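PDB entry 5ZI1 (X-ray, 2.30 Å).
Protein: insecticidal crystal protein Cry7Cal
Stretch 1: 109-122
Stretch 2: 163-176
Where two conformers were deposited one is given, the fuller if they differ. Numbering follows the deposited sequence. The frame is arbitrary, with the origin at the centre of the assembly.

Stretch 1, residues 109-122: KQLLVYERFVSTEN
Stretch 2 (163-176) AEWGMQQYEIDLFY

Residues 109-122 form one stretch of a longer α-helix, its backbone amides bonded four residues back, as in Phe-117 N to Val-113 O at 2.9 Å. The partner stretch is less regular: a weakly bonded, kinked helix at about 163-165, a turn, and a new helix spanning 169-176. This second helix runs in broadly the same direction as the first, at 30°, with the axes no closer than 13.7 Å, so large side chains must bridge the gap. The backbones are closest near the start, where Gln-110 CA lies 4.9 Å from Trp-165 CA.

Gln-110 (chi1 m, chi2 t, chi3 46°) lies at this close approach, and a side chain with an aliphatic stem and a polar end suits it: CB packs 3.9 Å from Trp-165 O, while NE2 is hydrogen-bonded elsewhere in the structure. Next in the chain after Trp-165, Gly-166 ends the earlier helix in a Schellman motif; its phi/psi of 98/12 would jam a CB against the preceding carbonyl, which calls for glycine. Met-167 (phi/psi -76/138) continues the turn, and Gln-168 takes the N-cap position of the next helix.

Val-113 (chi1 p) points toward the other stretch. Its CG1 sits over the face of the buried Trp-165 indole (chi1 m, chi2 -18°), 3.5 Å from the centroid of the five-membered ring and 16° off its normal. This is a CH-pi contact, to which a compact branched side chain is well suited.

The CA-to-CB bond of Tyr-114 (chi1 t, chi2 90°) points sideways to the other stretch, but the end of the side chain comes nearer. CE1 packs 3.5 Å from CG of Met-167 (chi1 m, chi2 t, chi3 p) at the ring edge. The hydroxyl then donates a short hydrogen bond, Tyr-114 OH to Glu-171 OE1 at 2.5 Å. Glu-171, with chi1 and chi2 both t, is extended to meet it.

Phe-117 (chi1 t, chi2 84°) points toward the partner and touches both Trp-165 and Phe-175. Its CB lies 3.7 Å from Trp-165 CZ3, the two six-membered rings meeting obliquely at 55°. Its ring edge is directed at the face of Phe-175 (chi1 m, chi2 -54°), with CE2 3.7 Å from Phe-175 CZ and planes at 89°. The arrangement brings ring hydrogens to a pi face.

Val-118 (chi1 m) adds a small apolar surface, its CG1 4.1 Å from Phe-175 CZ. Glu-121 (chi1 t, chi2 m) closes the contact, with OE1 4.0 Å from Phe-175 CE1 at the ring edge; both carboxylate oxygens are hydrogen-bonded elsewhere in the structure, which makes its burial tolerable.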

ATOM      1  N   LYS A 109      40.483   3.230   8.091  1.00 62.96           N
ATOM      2  CA  LYS A 109      39.049   3.243   8.347  1.00 60.54           C
ATOM      3  C   LYS A 109      38.261   2.952   7.085  1.00 56.62           C
ATOM      4  O   LYS A 109      37.146   2.433   7.164  1.00 55.42           O
ATOM      5  CB  LYS A 109      38.629   4.577   8.970  1.00 62.37           C
ATOM      6  CG  LYS A 109      38.894   4.613  10.471  1.00 60.82           C
ATOM      7  CD  LYS A 109      38.845   6.023  11.047  1.00 69.60           C
ATOM      8  CE  LYS A 109      39.182   6.008  12.539  1.00 67.42           C
ATOM      9  NZ  LYS A 109      39.566   7.349  13.064  1.00 69.44           N
ATOM     10  N   GLN A 110      38.823   3.263   5.918  1.00 59.03           N
ATOM     11  CA  GLN A 110      38.242   2.768   4.673  1.00 60.46           C
ATOM     12  C   GLN A 110      38.287   1.249   4.622  1.00 57.59           C
ATOM     13  O   GLN A 110      37.300   0.597   4.269  1.00 54.33           O
ATOM     14  CB  GLN A 110      38.981   3.349   3.475  1.00 59.47           C
ATOM     15  CG  GLN A 110      38.726   4.801   3.241  1.00 64.51           C
ATOM     16  CD  GLN A 110      39.809   5.411   2.414  1.00 65.77           C
ATOM     17  OE1 GLN A 110      40.217   4.849   1.393  1.00 68.68           O
ATOM     18  NE2 GLN A 110      40.320   6.548   2.862  1.00 64.75           N
ATOM     19  N   LEU A 111      39.437   0.665   4.949  1.00 58.39           N
ATOM     20  CA  LEU A 111      39.505  -0.788   4.991  1.00 57.60           C
ATOM     21  C   LEU A 111      38.422  -1.347   5.890  1.00 62.05           C
ATOM     22  O   LEU A 111      37.671  -2.232   5.471  1.00 56.51           O
ATOM     23  CB  LEU A 111      40.878  -1.250   5.463  1.00 63.59           C
ATOM     24  CG  LEU A 111      41.914  -1.430   4.357  1.00 70.19           C
ATOM     25  CD1 LEU A 111      41.804  -0.385   3.239  1.00 68.56           C
ATOM     26  CD2 LEU A 111      43.306  -1.430   4.955  1.00 73.29           C
ATOM     27  N   LEU A 112      38.259  -0.758   7.091  1.00 60.20           N
ATOM     28  CA  LEU A 112      37.385  -1.321   8.118  1.00 61.34           C
ATOM     29  C   LEU A 112      35.925  -1.315   7.692  1.00 58.25           C
ATOM     30  O   LEU A 112      35.199  -2.274   7.962  1.00 57.09           O
ATOM     31  CB  LEU A 112      37.549  -0.569   9.442  1.00 62.27           C
ATOM     32  CG  LEU A 112      38.765  -1.011  10.255  1.00 65.73           C
ATOM     33  CD1 LEU A 112      39.060   0.020  11.325  1.00 60.00           C
ATOM     34  CD2 LEU A 112      38.537  -2.391  10.875  1.00 57.31           C
ATOM     35  N   VAL A 113      35.469  -0.257   7.022  1.00 57.53           N
ATOM     36  CA  VAL A 113      34.059  -0.248   6.660  1.00 55.88           C
ATOM     37  C   VAL A 113      33.817  -1.135   5.446  1.00 53.62           C
ATOM     38  O   VAL A 113      32.773  -1.797   5.375  1.00 48.99           O
ATOM     39  CB  VAL A 113      33.531   1.190   6.466  1.00 53.99           C
ATOM     40  CG1 VAL A 113      34.267   1.919   5.335  1.00 55.31           C
ATOM     41  CG2 VAL A 113      32.035   1.170   6.230  1.00 53.39           C
ATOM     42  N   TYR A 114      34.784  -1.212   4.520  1.00 54.96           N
ATOM     43  CA  TYR A 114      34.711  -2.191   3.437  1.00 52.90           C
ATOM     44  C   TYR A 114      34.546  -3.607   3.970  1.00 51.23           C
ATOM     45  O   TYR A 114      33.686  -4.359   3.475  1.00 48.46           O
ATOM     46  CB  TYR A 114      35.933  -2.113   2.537  1.00 51.68           C
ATOM     47  CG  TYR A 114      35.993  -3.231   1.503  1.00 55.02           C
ATOM     48  CD1 TYR A 114      35.416  -3.066   0.258  1.00 57.44           C
ATOM     49  CD2 TYR A 114      36.624  -4.436   1.762  1.00 57.92           C
ATOM     50  CE1 TYR A 114      35.438  -4.062  -0.685  1.00 55.65           C
ATOM     51  CE2 TYR A 114      36.655  -5.441   0.816  1.00 60.21           C
ATOM     52  CZ  TYR A 114      36.075  -5.245  -0.412  1.00 60.51           C
ATOM     53  OH  TYR A 114      36.118  -6.239  -1.375  1.00 55.85           O
ATOM     54  N   GLU A 115      35.364  -4.003   4.954  1.00 53.90           N
ATOM     55  CA  GLU A 115      35.276  -5.352   5.508  0.69 57.66           C
ATOM     56  C   GLU A 115      33.942  -5.637   6.162  1.00 56.96           C
ATOM     57  O   GLU A 115      33.399  -6.717   5.977  1.00 52.92           O
ATOM     58  CB  GLU A 115      36.391  -5.512   6.529  0.69 60.93           C
ATOM     59  CG  GLU A 115      36.573  -6.940   7.033  0.69 63.55           C
ATOM     60  CD  GLU A 115      36.376  -7.053   8.527  0.69 67.09           C
ATOM     61  OE1 GLU A 115      35.208  -7.175   8.944  0.69 71.00           O
ATOM     62  OE2 GLU A 115      37.379  -7.013   9.271  0.69 68.91           O
ATOM     63  N   ARG A 116      33.448  -4.721   7.017  1.00 54.01           N
ATOM     64  CA  ARG A 116      32.133  -4.917   7.617  1.00 53.56           C
ATOM     65  C   ARG A 116      31.045  -4.991   6.564  1.00 51.56           C
ATOM     66  O   ARG A 116      30.067  -5.730   6.746  1.00 50.75           O
ATOM     67  CB  ARG A 116      31.802  -3.822   8.628  1.00 59.53           C
ATOM     68  CG  ARG A 116      32.873  -3.641   9.667  1.00 55.88           C
ATOM     69  CD  ARG A 116      32.570  -4.497  10.891  1.00 63.06           C
ATOM     70  NE  ARG A 116      33.580  -4.249  11.917  1.00 75.55           N
ATOM     71  CZ  ARG A 116      34.712  -4.934  12.036  1.00 82.74           C
ATOM     72  NH1 ARG A 116      34.977  -5.943  11.200  1.00 76.95           N
ATOM     73  NH2 ARG A 116      35.568  -4.611  12.987  1.00 84.11           N
ATOM     74  N   PHE A 117      31.199  -4.265   5.456  1.00 49.24           N
ATOM     75  CA  PHE A 117      30.166  -4.307   4.429  1.00 51.51           C
ATOM     76  C   PHE A 117      30.079  -5.692   3.793  1.00 48.69           C
ATOM     77  O   PHE A 117      29.007  -6.307   3.763  1.00 50.37           O
ATOM     78  CB  PHE A 117      30.413  -3.245   3.358  1.00 51.76           C
ATOM     79  CG  PHE A 117      29.490  -3.393   2.177  1.00 51.30           C
ATOM     80  CD1 PHE A 117      28.222  -2.840   2.207  1.00 49.33           C
ATOM     81  CD2 PHE A 117      29.856  -4.146   1.072  1.00 45.39           C
ATOM     82  CE1 PHE A 117      27.351  -3.002   1.138  1.00 50.09           C
ATOM     83  CE2 PHE A 117      28.993  -4.322  -0.006  1.00 43.82           C
ATOM     84  CZ  PHE A 117      27.741  -3.747   0.026  1.00 51.52           C
ATOM     85  N   VAL A 118      31.196  -6.196   3.258  1.00 50.10           N
ATOM     86  CA  VAL A 118      31.114  -7.472   2.546  1.00 45.38           C
ATOM     87  C   VAL A 118      30.848  -8.606   3.524  1.00 49.26           C
ATOM     88  O   VAL A 118      30.112  -9.547   3.202  1.00 51.47           O
ATOM     89  CB  VAL A 118      32.367  -7.737   1.678  1.00 53.07           C
ATOM     90  CG1 VAL A 118      32.688  -6.530   0.785  1.00 50.85           C
ATOM     91  CG2 VAL A 118      33.554  -8.091   2.524  1.00 55.27           C
ATOM     92  N   SER A 119      31.370  -8.521   4.748  1.00 50.29           N
ATOM     93  CA  SER A 119      31.006  -9.540   5.726  1.00 53.10           C
ATOM     94  C   SER A 119      29.530  -9.456   6.090  1.00 48.53           C
ATOM     95  O   SER A 119      28.893 -10.493   6.302  1.00 48.63           O
ATOM     96  CB  SER A 119      31.887  -9.445   6.974  1.00 54.58           C
ATOM     97  OG  SER A 119      31.725  -8.201   7.635  1.00 61.67           O
ATOM     98  N   THR A 120      28.954  -8.245   6.156  1.00 50.39           N
ATOM     99  CA  THR A 120      27.536  -8.152   6.525  1.00 51.02           C
ATOM    100  C   THR A 120      26.651  -8.575   5.361  1.00 48.94           C
ATOM    101  O   THR A 120      25.627  -9.238   5.557  1.00 49.20           O
ATOM    102  CB  THR A 120      27.165  -6.734   6.982  1.00 48.45           C
ATOM    103  OG1 THR A 120      27.886  -6.402   8.173  1.00 48.76           O
ATOM    104  CG2 THR A 120      25.683  -6.639   7.292  1.00 46.15           C
ATOM    105  N   GLU A 121      27.051  -8.224   4.136  1.00 49.59           N
ATOM    106  CA  GLU A 121      26.258  -8.590   2.970  1.00 46.26           C
ATOM    107  C   GLU A 121      26.290 -10.095   2.738  1.00 48.16           C
ATOM    108  O   GLU A 121      25.292 -10.676   2.294  1.00 46.15           O
ATOM    109  CB  GLU A 121      26.762  -7.812   1.746  1.00 44.46           C
ATOM    110  CG  GLU A 121      25.775  -7.777   0.580  1.00 50.14           C
ATOM    111  CD  GLU A 121      25.797  -9.055  -0.269  1.00 53.17           C
ATOM    112  OE1 GLU A 121      26.889  -9.662  -0.388  1.00 50.28           O
ATOM    113  OE2 GLU A 121      24.728  -9.447  -0.807  1.00 48.91           O
ATOM    114  N   ASN A 122      27.421 -10.745   3.050  1.00 45.59           N
ATOM    115  CA  ASN A 122      27.470 -12.196   2.999  1.00 43.10           C
ATOM    116  C   ASN A 122      26.546 -12.822   4.040  1.00 48.00           C
ATOM    117  O   ASN A 122      25.926 -13.855   3.764  1.00 46.24           O
ATOM    118  CB  ASN A 122      28.914 -12.681   3.172  1.00 47.30           C
ATOM    119  CG  ASN A 122      29.755 -12.553   1.870  1.00 48.82           C
ATOM    120  OD1 ASN A 122      29.216 -12.436   0.767  1.00 46.36           O
ATOM    121  ND2 ASN A 122      31.071 -12.579   2.015  1.00 46.02           N
ATOM    122  N   ALA A 163      33.358   3.113  -4.261  1.00 57.49           N
ATOM    123  CA  ALA A 163      34.565   3.700  -4.840  1.00 56.92           C
ATOM    124  C   ALA A 163      35.350   4.499  -3.807  1.00 60.75           C
ATOM    125  O   ALA A 163      36.586   4.469  -3.803  1.00 61.40           O
ATOM    126  CB  ALA A 163      34.203   4.580  -6.037  1.00 55.88           C
ATOM    127  N   GLU A 164      34.652   5.194  -2.893  1.00 60.11           N
ATOM    128  CA  GLU A 164      35.366   5.948  -1.867  1.00 59.50           C
ATOM    129  C   GLU A 164      35.944   5.055  -0.781  1.00 60.26           C
ATOM    130  O   GLU A 164      36.845   5.491  -0.057  1.00 63.42           O
ATOM    131  CB  GLU A 164      34.470   7.021  -1.241  1.00 60.42           C
ATOM    132  CG  GLU A 164      33.441   7.611  -2.168  1.00 64.54           C
ATOM    133  CD  GLU A 164      32.684   8.766  -1.505  1.00 75.64           C
ATOM    134  OE1 GLU A 164      33.332   9.772  -1.124  1.00 76.37           O
ATOM    135  OE2 GLU A 164      31.446   8.677  -1.338  1.00 69.44           O
ATOM    136  N   TRP A 165      35.485   3.813  -0.673  1.00 61.48           N
ATOM    137  CA  TRP A 165      36.123   2.845   0.208  1.00 55.92           C
ATOM    138  C   TRP A 165      37.330   2.167  -0.413  1.00 63.58           C
ATOM    139  O   TRP A 165      38.013   1.403   0.280  1.00 64.69           O
ATOM    140  CB  TRP A 165      35.138   1.766   0.608  1.00 59.99           C
ATOM    141  CG  TRP A 165      34.009   2.244   1.424  1.00 57.85           C
ATOM    142  CD1 TRP A 165      33.924   3.420   2.121  1.00 57.83           C
ATOM    143  CD2 TRP A 165      32.783   1.555   1.641  1.00 55.87           C
ATOM    144  NE1 TRP A 165      32.714   3.494   2.766  1.00 53.29           N
ATOM    145  CE2 TRP A 165      31.991   2.365   2.478  1.00 57.11           C
ATOM    146  CE3 TRP A 165      32.273   0.333   1.202  1.00 53.88           C
ATOM    147  CZ2 TRP A 165      30.725   1.981   2.893  1.00 53.09           C
ATOM    148  CZ3 TRP A 165      31.015  -0.042   1.611  1.00 52.64           C
ATOM    149  CH2 TRP A 165      30.255   0.778   2.446  1.00 50.51           C
ATOM    150  N   GLY A 166      37.608   2.419  -1.689  1.00 65.09           N
ATOM    151  CA  GLY A 166      38.635   1.698  -2.405  1.00 64.41           C
ATOM    152  C   GLY A 166      38.130   0.556  -3.262  1.00 64.80           C
ATOM    153  O   GLY A 166      38.936  -0.262  -3.711  1.00 62.26           O
ATOM    154  N   MET A 167      36.824   0.463  -3.487  1.00 64.60           N
ATOM    155  CA  MET A 167      36.287  -0.563  -4.360  1.00 60.39           C
ATOM    156  C   MET A 167      36.555  -0.191  -5.806  1.00 61.86           C
ATOM    157  O   MET A 167      36.403   0.971  -6.202  1.00 65.88           O
ATOM    158  CB  MET A 167      34.783  -0.735  -4.134  1.00 55.92           C
ATOM    159  CG  MET A 167      34.436  -1.645  -2.974  1.00 53.76           C
ATOM    160  SD  MET A 167      32.672  -1.909  -2.754  1.00 60.42           S
ATOM    161  CE  MET A 167      32.160  -2.537  -4.320  1.00 53.70           C
ATOM    162  N   GLN A 168      36.950  -1.183  -6.595  1.00 54.34           N
ATOM    163  CA  GLN A 168      37.115  -0.968  -8.018  1.00 55.64           C
ATOM    164  C   GLN A 168      35.768  -1.074  -8.723  1.00 54.65           C
ATOM    165  O   GLN A 168      34.789  -1.603  -8.183  1.00 53.14           O
ATOM    166  CB  GLN A 168      38.115  -1.968  -8.593  1.00 61.86           C
ATOM    167  CG  GLN A 168      39.516  -1.389  -8.699  1.00 62.96           C
ATOM    168  CD  GLN A 168      40.546  -2.456  -9.001  1.00 74.44           C
ATOM    169  OE1 GLN A 168      40.796  -3.332  -8.166  1.00 77.17           O
ATOM    170  NE2 GLN A 168      41.165  -2.385 -10.190  1.00 73.50           N
ATOM    171  N   GLN A 169      35.723  -0.560  -9.954  1.00 53.65           N
ATOM    172  CA  GLN A 169      34.433  -0.435 -10.619  1.00 53.59           C
ATOM    173  C   GLN A 169      33.791  -1.799 -10.829  1.00 53.94           C
ATOM    174  O   GLN A 169      32.569  -1.940 -10.679  1.00 57.39           O
ATOM    175  CB  GLN A 169      34.585   0.317 -11.945  1.00 53.63           C
ATOM    176  CG  GLN A 169      33.250   0.603 -12.665  1.00 51.74           C
ATOM    177  CD  GLN A 169      32.367   1.595 -11.921  1.00 60.75           C
ATOM    178  OE1 GLN A 169      32.729   2.759 -11.749  1.00 65.24           O
ATOM    179  NE2 GLN A 169      31.205   1.132 -11.466  1.00 58.94           N
ATOM    180  N   TYR A 170      34.591  -2.821 -11.148  1.00 44.82           N
ATOM    181  CA  TYR A 170      34.010  -4.131 -11.421  1.00 49.54           C
ATOM    182  C   TYR A 170      33.258  -4.657 -10.208  1.00 45.61           C
ATOM    183  O   TYR A 170      32.224  -5.313 -10.349  1.00 45.46           O
ATOM    184  CB  TYR A 170      35.091  -5.137 -11.847  1.00 47.18           C
ATOM    185  CG  TYR A 170      35.980  -5.628 -10.717  1.00 46.89           C
ATOM    186  CD1 TYR A 170      35.557  -6.644  -9.843  1.00 43.97           C
ATOM    187  CD2 TYR A 170      37.248  -5.099 -10.534  1.00 50.63           C
ATOM    188  CE1 TYR A 170      36.366  -7.081  -8.809  1.00 43.11           C
ATOM    189  CE2 TYR A 170      38.074  -5.548  -9.515  1.00 51.01           C
ATOM    190  CZ  TYR A 170      37.623  -6.537  -8.659  1.00 51.01           C
ATOM    191  OH  TYR A 170      38.438  -6.972  -7.646  1.00 57.73           O
ATOM    192  N   GLU A 171      33.791  -4.415  -9.015  1.00 40.26           N
ATOM    193  CA  GLU A 171      33.178  -4.925  -7.801  1.00 51.98           C
ATOM    194  C   GLU A 171      31.939  -4.104  -7.435  1.00 50.54           C
ATOM    195  O   GLU A 171      30.919  -4.669  -7.040  1.00 49.13           O
ATOM    196  CB  GLU A 171      34.215  -4.932  -6.674  1.00 48.79           C
ATOM    197  CG  GLU A 171      33.800  -5.742  -5.464  1.00 55.84           C
ATOM    198  CD  GLU A 171      34.884  -5.800  -4.396  1.00 61.83           C
ATOM    199  OE1 GLU A 171      34.784  -6.669  -3.494  1.00 58.95           O
ATOM    200  OE2 GLU A 171      35.824  -4.972  -4.452  1.00 64.03           O
ATOM    201  N   ILE A 172      32.006  -2.776  -7.597  1.00 50.00           N
ATOM    202  CA  ILE A 172      30.804  -1.939  -7.577  1.00 51.72           C
ATOM    203  C   ILE A 172      29.771  -2.467  -8.559  1.00 53.14           C
ATOM    204  O   ILE A 172      28.579  -2.555  -8.242  1.00 44.81           O
ATOM    205  CB  ILE A 172      31.176  -0.479  -7.899  1.00 51.60           C
ATOM    206  CG1 ILE A 172      32.129   0.069  -6.843  1.00 52.48           C
ATOM    207  CG2 ILE A 172      29.933   0.394  -8.052  1.00 50.92           C
ATOM    208  CD1 ILE A 172      32.686   1.419  -7.211  1.00 60.23           C
ATOM    209  N   ASP A 173      30.221  -2.852  -9.768  1.00 50.65           N
ATOM    210  CA  ASP A 173      29.293  -3.347 -10.784  1.00 49.61           C
ATOM    211  C   ASP A 173      28.727  -4.710 -10.418  1.00 50.05           C
ATOM    212  O   ASP A 173      27.588  -5.021 -10.787  1.00 51.22           O
ATOM    213  CB  ASP A 173      29.974  -3.434 -12.150  1.00 54.74           C
ATOM    214  CG  ASP A 173      30.198  -2.067 -12.792  1.00 57.24           C
ATOM    215  OD1 ASP A 173      29.727  -1.038 -12.254  1.00 55.65           O
ATOM    216  OD2 ASP A 173      30.824  -2.028 -13.871  1.00 60.60           O
ATOM    217  N   LEU A 174      29.509  -5.545  -9.733  1.00 50.09           N
ATOM    218  CA  LEU A 174      28.997  -6.844  -9.310  1.00 48.85           C
ATOM    219  C   LEU A 174      27.866  -6.671  -8.303  1.00 47.05           C
ATOM    220  O   LEU A 174      26.791  -7.268  -8.445  1.00 45.35           O
ATOM    221  CB  LEU A 174      30.123  -7.675  -8.709  1.00 51.26           C
ATOM    222  CG  LEU A 174      29.737  -9.098  -8.280  1.00 55.29           C
ATOM    223  CD1 LEU A 174      29.485  -9.991  -9.495  1.00 50.95           C
ATOM    224  CD2 LEU A 174      30.814  -9.697  -7.378  1.00 55.20           C
ATOM    225  N   PHE A 175      28.088  -5.832  -7.289  1.00 47.43           N
ATOM    226  CA  PHE A 175      27.069  -5.594  -6.264  1.00 49.17           C
ATOM    227  C   PHE A 175      25.797  -5.008  -6.864  1.00 46.08           C
ATOM    228  O   PHE A 175      24.685  -5.434  -6.521  1.00 44.65           O
ATOM    229  CB  PHE A 175      27.641  -4.684  -5.186  1.00 45.67           C
ATOM    230  CG  PHE A 175      28.583  -5.389  -4.250  1.00 47.88           C
ATOM    231  CD1 PHE A 175      28.186  -6.536  -3.583  1.00 49.74           C
ATOM    232  CD2 PHE A 175      29.860  -4.917  -4.049  1.00 46.76           C
ATOM    233  CE1 PHE A 175      29.044  -7.185  -2.720  1.00 51.90           C
ATOM    234  CE2 PHE A 175      30.732  -5.564  -3.190  1.00 45.94           C
ATOM    235  CZ  PHE A 175      30.324  -6.702  -2.526  1.00 46.96           C
ATOM    236  N   TYR A 176      25.945  -4.059  -7.792  1.00 46.52           N
ATOM    237  CA  TYR A 176      24.805  -3.541  -8.538  1.00 44.00           C
ATOM    238  C   TYR A 176      24.013  -4.666  -9.189  1.00 45.01           C
ATOM    239  O   TYR A 176      22.793  -4.763  -9.007  1.00 49.03           O
ATOM    240  CB  TYR A 176      25.277  -2.533  -9.598  1.00 49.24           C
ATOM    241  CG  TYR A 176      24.126  -1.904 -10.347  1.00 51.85           C
ATOM    242  CD1 TYR A 176      23.343  -0.921  -9.743  1.00 54.83           C
ATOM    243  CD2 TYR A 176      23.790  -2.314 -11.636  1.00 49.97           C
ATOM    244  CE1 TYR A 176      22.264  -0.349 -10.403  1.00 53.49           C
ATOM    245  CE2 TYR A 176      22.716  -1.745 -12.317  1.00 52.84           C
ATOM    246  CZ  TYR A 176      21.954  -0.753 -11.691  1.00 61.14           C
ATOM    247  OH  TYR A 176      20.879  -0.161 -12.337  1.00 56.09           O
TER